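Local coordinates for mitochondrial enolase superfamily member 1 (Homo sapiens, PDB 4A35), which catalyses the magnesium-dependent dehydration of L-fuconate to 2-keto-3-deoxy-L-fuconate, a step in the catabolism of L-fucose, at residues 195-200 / 387-392; 16-21 / 436-441. All coordinates share one frame; numbering follows the deposited sequence. Where two conformers were deposited one is given.

Contact 1 of 2, residues 195-200 / 387-392; sequences CAWLGY and EYVDHL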
loop_
_atom_site.group_PDB
_atom_site.type_symbol
_atom_site.label_atom_id
_atom_site.label_comp_id
_atom_site.label_asym_id
_atom_site.label_seq_id
_atom_site.Cartn_x
_atom_site.Cartn_y
_atom_site.Cartn_z
ATOM N N CYS A 195 2.244 -4.423 29.561
ATOM C CA CYS A 195 2.282 -5.842 30.016
ATOM C C CYS A 195 1.982 -6.790 28.834
ATOM O O CYS A 195 1.784 -8.005 29.030
ATOM C CB CYS A 195 1.272 -6.069 31.146
ATOM S SG CYS A 195 1.435 -4.914 32.538
ATOM N N ALA A 196 1.854 -6.226 27.617
ATOM C CA ALA A 196 1.361 -6.975 26.468
ATOM C C ALA A 196 2.344 -7.907 25.781
ATOM O O ALA A 196 1.894 -8.842 25.112
ATOM C CB ALA A 196 0.849 -5.985 25.392
ATOM N N TRP A 197 3.628 -7.609 25.856
ATOM C CA TRP A 197 4.638 -8.166 24.950
ATOM C C TRP A 197 4.938 -9.635 25.147
ATOM O O TRP A 197 4.738 -10.192 26.238
ATOM C CB TRP A 197 5.928 -7.308 24.962
ATOM C CG TRP A 197 5.639 -5.821 24.875
ATOM C CD1 TRP A 197 5.823 -4.882 25.853
ATOM C CD2 TRP A 197 5.080 -5.116 23.742
ATOM N NE1 TRP A 197 5.465 -3.624 25.379
ATOM C CE2 TRP A 197 4.984 -3.748 24.100
ATOM C CE3 TRP A 197 4.687 -5.508 22.435
ATOM C CZ2 TRP A 197 4.472 -2.774 23.217
ATOM C CZ3 TRP A 197 4.272 -4.527 21.537
ATOM C CH2 TRP A 197 4.131 -3.187 21.942
ATOM N N LEU A 198 5.330 -10.282 24.025
ATOM C CA LEU A 198 5.730 -11.686 24.010
ATOM C C LEU A 198 7.175 -11.857 24.576
ATOM O O LEU A 198 8.012 -10.961 24.432
ATOM C CB LEU A 198 5.650 -12.258 22.582
ATOM C CG LEU A 198 4.328 -12.252 21.775
ATOM C CD1 LEU A 198 4.250 -13.476 20.823
ATOM C CD2 LEU A 198 3.139 -12.173 22.604
ATOM N N GLY A 199 7.435 -13.016 25.188
ATOM C CA GLY A 199 8.759 -13.390 25.691
ATOM C C GLY A 199 8.978 -13.277 27.185
ATOM O O GLY A 199 10.033 -13.695 27.692
ATOM N N TYR A 200 8.010 -12.690 27.911
ATOM C CA TYR A 200 8.125 -12.508 29.350
ATOM C C TYR A 200 7.892 -13.807 30.116
ATOM O O TYR A 200 6.903 -14.517 29.855
ATOM C CB TYR A 200 7.088 -11.479 29.859
ATOM C CG TYR A 200 7.210 -10.067 29.338
ATOM C CD1 TYR A 200 8.460 -9.450 29.208
ATOM C CD2 TYR A 200 6.076 -9.298 29.086
ATOM C CE1 TYR A 200 8.569 -8.126 28.772
ATOM C CE2 TYR A 200 6.173 -7.975 28.665
ATOM C CZ TYR A 200 7.419 -7.397 28.500
ATOM O OH TYR A 200 7.502 -6.093 28.095
ATOM N N GLU A 387 -4.493 4.407 23.274
ATOM C CA GLU A 387 -3.411 3.526 23.697
ATOM C C GLU A 387 -2.254 4.334 24.330
ATOM O O GLU A 387 -1.986 5.473 23.929
ATOM C CB GLU A 387 -2.888 2.729 22.507
ATOM C CG GLU A 387 -1.780 1.717 22.817
ATOM C CD GLU A 387 -1.518 0.744 21.677
ATOM O OE1 GLU A 387 -1.705 1.125 20.494
ATOM O OE2 GLU A 387 -1.119 -0.414 21.973
ATOM N N TYR A 388 -1.552 3.715 25.271
ATOM C CA TYR A 388 -0.344 4.305 25.817
ATOM C C TYR A 388 0.751 3.217 25.968
ATOM O O TYR A 388 0.464 2.108 26.407
ATOM C CB TYR A 388 -0.601 5.015 27.168
ATOM C CG TYR A 388 0.666 5.566 27.807
ATOM C CD1 TYR A 388 1.222 6.774 27.378
ATOM C CD2 TYR A 388 1.383 4.814 28.731
ATOM C CE1 TYR A 388 2.408 7.269 27.950
ATOM C CE2 TYR A 388 2.571 5.283 29.286
ATOM C CZ TYR A 388 3.084 6.504 28.886
ATOM O OH TYR A 388 4.249 6.946 29.457
ATOM N N VAL A 389 1.994 3.553 25.620
ATOM C CA VAL A 389 3.151 2.670 25.847
ATOM C C VAL A 389 4.230 3.536 26.516
ATOM O O VAL A 389 4.360 4.719 26.193
ATOM C CB VAL A 389 3.658 1.896 24.584
ATOM C CG1 VAL A 389 4.566 0.725 24.983
ATOM C CG2 VAL A 389 2.479 1.364 23.750
ATOM N N ASP A 390 4.943 2.966 27.483
ATOM C CA ASP A 390 5.940 3.688 28.311
ATOM C C ASP A 390 7.357 3.880 27.686
ATOM O O ASP A 390 8.278 4.269 28.410
ATOM C CB ASP A 390 6.121 2.965 29.675
ATOM C CG ASP A 390 6.596 1.504 29.587
ATOM O OD1 ASP A 390 6.342 0.849 28.540
ATOM O OD2 ASP A 390 7.155 0.993 30.594
ATOM N N HIS A 391 7.476 3.670 26.368
ATOM C CA HIS A 391 8.719 3.763 25.589
ATOM C C HIS A 391 9.133 5.198 25.135
ATOM O O HIS A 391 8.295 5.900 24.561
ATOM C CB HIS A 391 8.556 2.914 24.290
ATOM C CG HIS A 391 8.874 1.446 24.385
ATOM N ND1 HIS A 391 8.072 0.566 25.116
ATOM C CD2 HIS A 391 9.818 0.731 23.728
ATOM C CE1 HIS A 391 8.585 -0.634 24.913
ATOM N NE2 HIS A 391 9.636 -0.585 24.077
ATOM N N LEU A 392 10.455 5.586 25.305
ATOM C CA LEU A 392 11.132 6.662 24.557
ATOM C C LEU A 392 10.626 8.102 24.626
ATOM O O LEU A 392 11.100 8.965 23.851
ATOM C CB LEU A 392 11.124 6.236 23.052
ATOM C CG LEU A 392 11.696 4.812 22.720
ATOM C CD1 LEU A 392 11.494 4.463 21.211
ATOM C CD2 LEU A 392 13.169 4.670 23.176
HETATM O O HOH W 1 6.399 -1.626 27.187
#

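Contact 2 of 2, residues 16-21 / 436-441; sequences RFPTSL and KKLLPA. With EDO (1,2-ethanediol), chain E; EDO (1,2-ethanediol), chain D; EDO (1,2-ethanediol), chain H.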
loop_
_atom_site.group_PDB
_atom_site.type_symbol
_atom_site.label_atom_id
_atom_site.label_comp_id
_atom_site.label_asym_id
_atom_site.label_seq_id
_atom_site.Cartn_x
_atom_site.Cartn_y
_atom_site.Cartn_z
ATOM N N ARG A 16 17.129 5.621 14.924
ATOM C CA ARG A 16 16.728 4.279 15.313
ATOM C C ARG A 16 17.080 3.988 16.728
ATOM O O ARG A 16 18.169 4.309 17.183
ATOM C CB ARG A 16 17.399 3.207 14.385
ATOM C CG ARG A 16 17.076 3.402 12.885
ATOM C CD ARG A 16 17.664 2.275 12.042
ATOM N NE ARG A 16 17.561 2.634 10.624
ATOM C CZ ARG A 16 17.693 1.785 9.613
ATOM N NH1 ARG A 16 17.908 0.492 9.845
ATOM N NH2 ARG A 16 17.586 2.212 8.369
ATOM N N PHE A 17 16.101 3.419 17.453
ATOM C CA PHE A 17 16.300 3.028 18.835
ATOM C C PHE A 17 16.427 1.500 18.872
ATOM O O PHE A 17 15.582 0.778 18.325
ATOM C CB PHE A 17 15.191 3.591 19.768
ATOM C CG PHE A 17 15.129 5.111 19.720
ATOM C CD1 PHE A 17 15.919 5.885 20.570
ATOM C CD2 PHE A 17 14.321 5.765 18.781
ATOM C CE1 PHE A 17 15.915 7.289 20.485
ATOM C CE2 PHE A 17 14.314 7.172 18.693
ATOM C CZ PHE A 17 15.114 7.923 19.543
ATOM N N PRO A 18 17.421 0.992 19.639
ATOM C CA PRO A 18 17.650 -0.478 19.679
ATOM C C PRO A 18 16.710 -1.215 20.653
ATOM O O PRO A 18 17.136 -1.946 21.540
ATOM C CB PRO A 18 19.116 -0.588 20.089
ATOM C CG PRO A 18 19.345 0.686 20.970
ATOM C CD PRO A 18 18.518 1.754 20.293
ATOM N N THR A 19 15.417 -1.043 20.482
ATOM C CA THR A 19 14.452 -1.610 21.434
ATOM C C THR A 19 14.426 -3.164 21.387
ATOM O O THR A 19 14.085 -3.775 22.409
ATOM C CB THR A 19 13.077 -0.977 21.273
ATOM O OG1 THR A 19 12.722 -1.052 19.937
ATOM C CG2 THR A 19 13.046 0.509 21.688
ATOM N N SER A 20 14.904 -3.793 20.276
ATOM C CA SER A 20 14.966 -5.265 20.150
ATOM C C SER A 20 15.959 -5.847 21.192
ATOM O O SER A 20 15.816 -7.002 21.634
ATOM C CB SER A 20 15.380 -5.681 18.739
ATOM O OG SER A 20 16.704 -5.295 18.430
ATOM N N LEU A 21 16.926 -5.017 21.624
ATOM C CA LEU A 21 17.919 -5.462 22.639
ATOM C C LEU A 21 17.400 -5.253 24.104
ATOM O O LEU A 21 17.993 -5.763 25.063
ATOM C CB LEU A 21 19.255 -4.736 22.409
ATOM C CG LEU A 21 19.960 -5.040 21.075
ATOM C CD1 LEU A 21 21.261 -4.208 20.912
ATOM C CD2 LEU A 21 20.290 -6.533 20.931
ATOM N N LYS A 436 27.298 3.132 16.189
ATOM C CA LYS A 436 28.726 2.848 15.997
ATOM C C LYS A 436 29.177 1.825 17.083
ATOM O O LYS A 436 30.107 1.059 16.855
ATOM C CB LYS A 436 29.571 4.147 16.064
ATOM C CG LYS A 436 29.487 4.994 14.800
ATOM C CD LYS A 436 30.261 6.298 14.959
ATOM C CE LYS A 436 30.639 6.908 13.623
ATOM N NZ LYS A 436 31.075 8.322 13.768
ATOM N N LYS A 437 28.467 1.780 18.230
ATOM C CA LYS A 437 28.809 0.840 19.307
ATOM C C LYS A 437 28.155 -0.521 19.014
ATOM O O LYS A 437 28.727 -1.559 19.326
ATOM C CB LYS A 437 28.331 1.387 20.677
ATOM C CG LYS A 437 29.254 2.492 21.231
ATOM C CD LYS A 437 28.688 3.150 22.508
ATOM C CE LYS A 437 29.710 4.071 23.125
ATOM N NZ LYS A 437 29.185 4.672 24.415
ATOM N N LEU A 438 26.918 -0.504 18.478
ATOM C CA LEU A 438 26.196 -1.738 18.211
ATOM C C LEU A 438 26.644 -2.421 16.916
ATOM O O LEU A 438 26.479 -3.640 16.782
ATOM C CB LEU A 438 24.685 -1.471 18.147
ATOM C CG LEU A 438 24.047 -1.067 19.511
ATOM C CD1 LEU A 438 22.550 -0.769 19.347
ATOM C CD2 LEU A 438 24.195 -2.172 20.551
ATOM N N LEU A 439 27.061 -1.626 15.925
ATOM C CA LEU A 439 27.474 -2.125 14.613
ATOM C C LEU A 439 28.805 -1.458 14.259
ATOM O O LEU A 439 28.828 -0.565 13.407
ATOM C CB LEU A 439 26.375 -1.871 13.532
ATOM C CG LEU A 439 25.127 -2.747 13.620
ATOM C CD1 LEU A 439 23.959 -2.175 12.752
ATOM C CD2 LEU A 439 25.432 -4.208 13.266
ATOM N N PRO A 440 29.903 -1.859 14.965
ATOM C CA PRO A 440 31.198 -1.180 14.767
ATOM C C PRO A 440 31.784 -1.451 13.392
ATOM O O PRO A 440 31.498 -2.496 12.805
ATOM C CB PRO A 440 32.084 -1.761 15.886
ATOM C CG PRO A 440 31.484 -3.068 16.223
ATOM C CD PRO A 440 30.002 -2.871 16.049
ATOM N N ALA A 441 32.489 -0.453 12.842
ATOM C CA ALA A 441 33.101 -0.499 11.504
ATOM C C ALA A 441 34.505 -1.083 11.566
ATOM O O ALA A 441 35.134 -0.967 12.638
ATOM C CB ALA A 441 33.149 0.903 10.918
ATOM O OXT ALA A 441 34.988 -1.618 10.541
HETATM C C1 EDO E . 12.960 -8.850 21.538
HETATM O O1 EDO E . 13.811 -8.403 20.484
HETATM C C2 EDO E . 12.032 -7.698 21.931
HETATM O O2 EDO E . 12.830 -6.600 22.346
HETATM C C1 EDO D . 19.580 -1.099 12.770
HETATM O O1 EDO D . 18.224 -0.957 12.333
HETATM C C2 EDO D . 20.435 -1.921 11.751
HETATM O O2 EDO D . 19.655 -2.912 11.078
HETATM C C1 EDO H . 31.245 7.008 26.240
HETATM O O1 EDO H . 30.081 7.023 25.423
HETATM C C2 EDO H . 32.444 7.169 25.230
HETATM O O2 EDO H . 32.440 6.138 24.253
#

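Contact 1 of 2, residues 195-200 / 387-392
W197 and V389 form the tight part of this contact, in which the benzo end of the indole meets one methyl branch of the valine. CZ2 of W197 lies 3.9 Å from CG1 of V389, and the methyl sits at the edge of the indole, close to its plane. That branch is the one anti to the valine backbone N (chi1 -163°), which turns it toward the tryptophan. Both residues are buried, and Y35 and K223 also pack on the indole. H391 adds a looser, oblique approach to the pyrrole side of W197; the imidazole was modelled in two conformers, so its exact placing is uncertain.

On the side of the exposed D390, direct packing gives way to a water. It accepts a hydrogen bond from NE1 of W197 at 2.9 Å, lying in the plane of the indole, and donates one to OD1 of D390 at 2.8 Å. The same carboxylate oxygen is bonded to S194 OG, which steadies the far end of the bridge.

E387, which probably binds substrate, forms a salt bridge with K221, and W197 adjoins G25 and Y35, likewise probable substrate residues; its side chain lies about 8 Å from a bound magnesium ion. With no direct hydrogen bond between the segments, the chemistry is consistent with an apolar edge to the probable substrate pocket, where a water takes up the indole N-H.

Contact 2 of 2, residues 16-21 / 436-441
L438, on the last turn of helix 433-438, meets both P18 and L21 through its two methyl branches, and these apolar touches are the whole of the direct contact. Its CG stands anti to the carbonyl carbon (chi1 -68°), which directs the branched end at the 16-21 turn. CD1 of L438 lies 3.5 Å from CB of P18, the leucine running across the proline ring at about a right angle. CD2 instead meets CD1 of L21 tip to tip at 3.6 Å. The two branches of L438 thus divide mainly between P18 and L21, while V434 and W435 of the same helix also touch P18.

Backbone hydrogen bonds shape the turn itself. P18 is the centre of an inverse gamma turn, closed by a weak bond from T19 N to F17 O, and L21 N bonds to P18 O at 3.1 Å.

Polar and charged groups lie around this patch. R16 NH1 donates to O1 of a 1,2-ethanediol, probably from the crystallisation liquor, at 2.9 Å and 163°, with the oxygen at the guanidinium edge; C2 of that diol packs on CD1 of L439. NE and NH2 of R16 form salt bridges to D14 and E64, and Y429 adds a cation-pi contact. A methionine in place of R16 would probably leave the carboxylates of D14 and E64 without their cationic mate. Other such diols bind S20 O and K437 NZ.

Such pairing of chain ends is consistent with the enolase-superfamily capping domain, to which both N- and C-terminal segments contribute; here helix 433-438 packs on the loop after strand 7-16.

Overall arrangement
Contact 1 is the buried one, beside the probable substrate pocket, whereas contact 2 lies at the surface, its centre about 25 Å from that of the chain. Neither pairs its segments by a direct hydrogen bond, yet they differ in what surrounds the apolar touches: a bridging water and charged groups of the probable substrate site in contact 1, salt bridges and diols probably from the crystallisation liquor in contact 2. They share no residues, and their centres are 20 Å apart, but segments 387-392 and 16-21 touch: H391 CD2 lies 3.8 Å from T19 CG2, and L392 also packs on F17. The barrel-domain loop of contact 1 thus meets the capping-domain turn of contact 2.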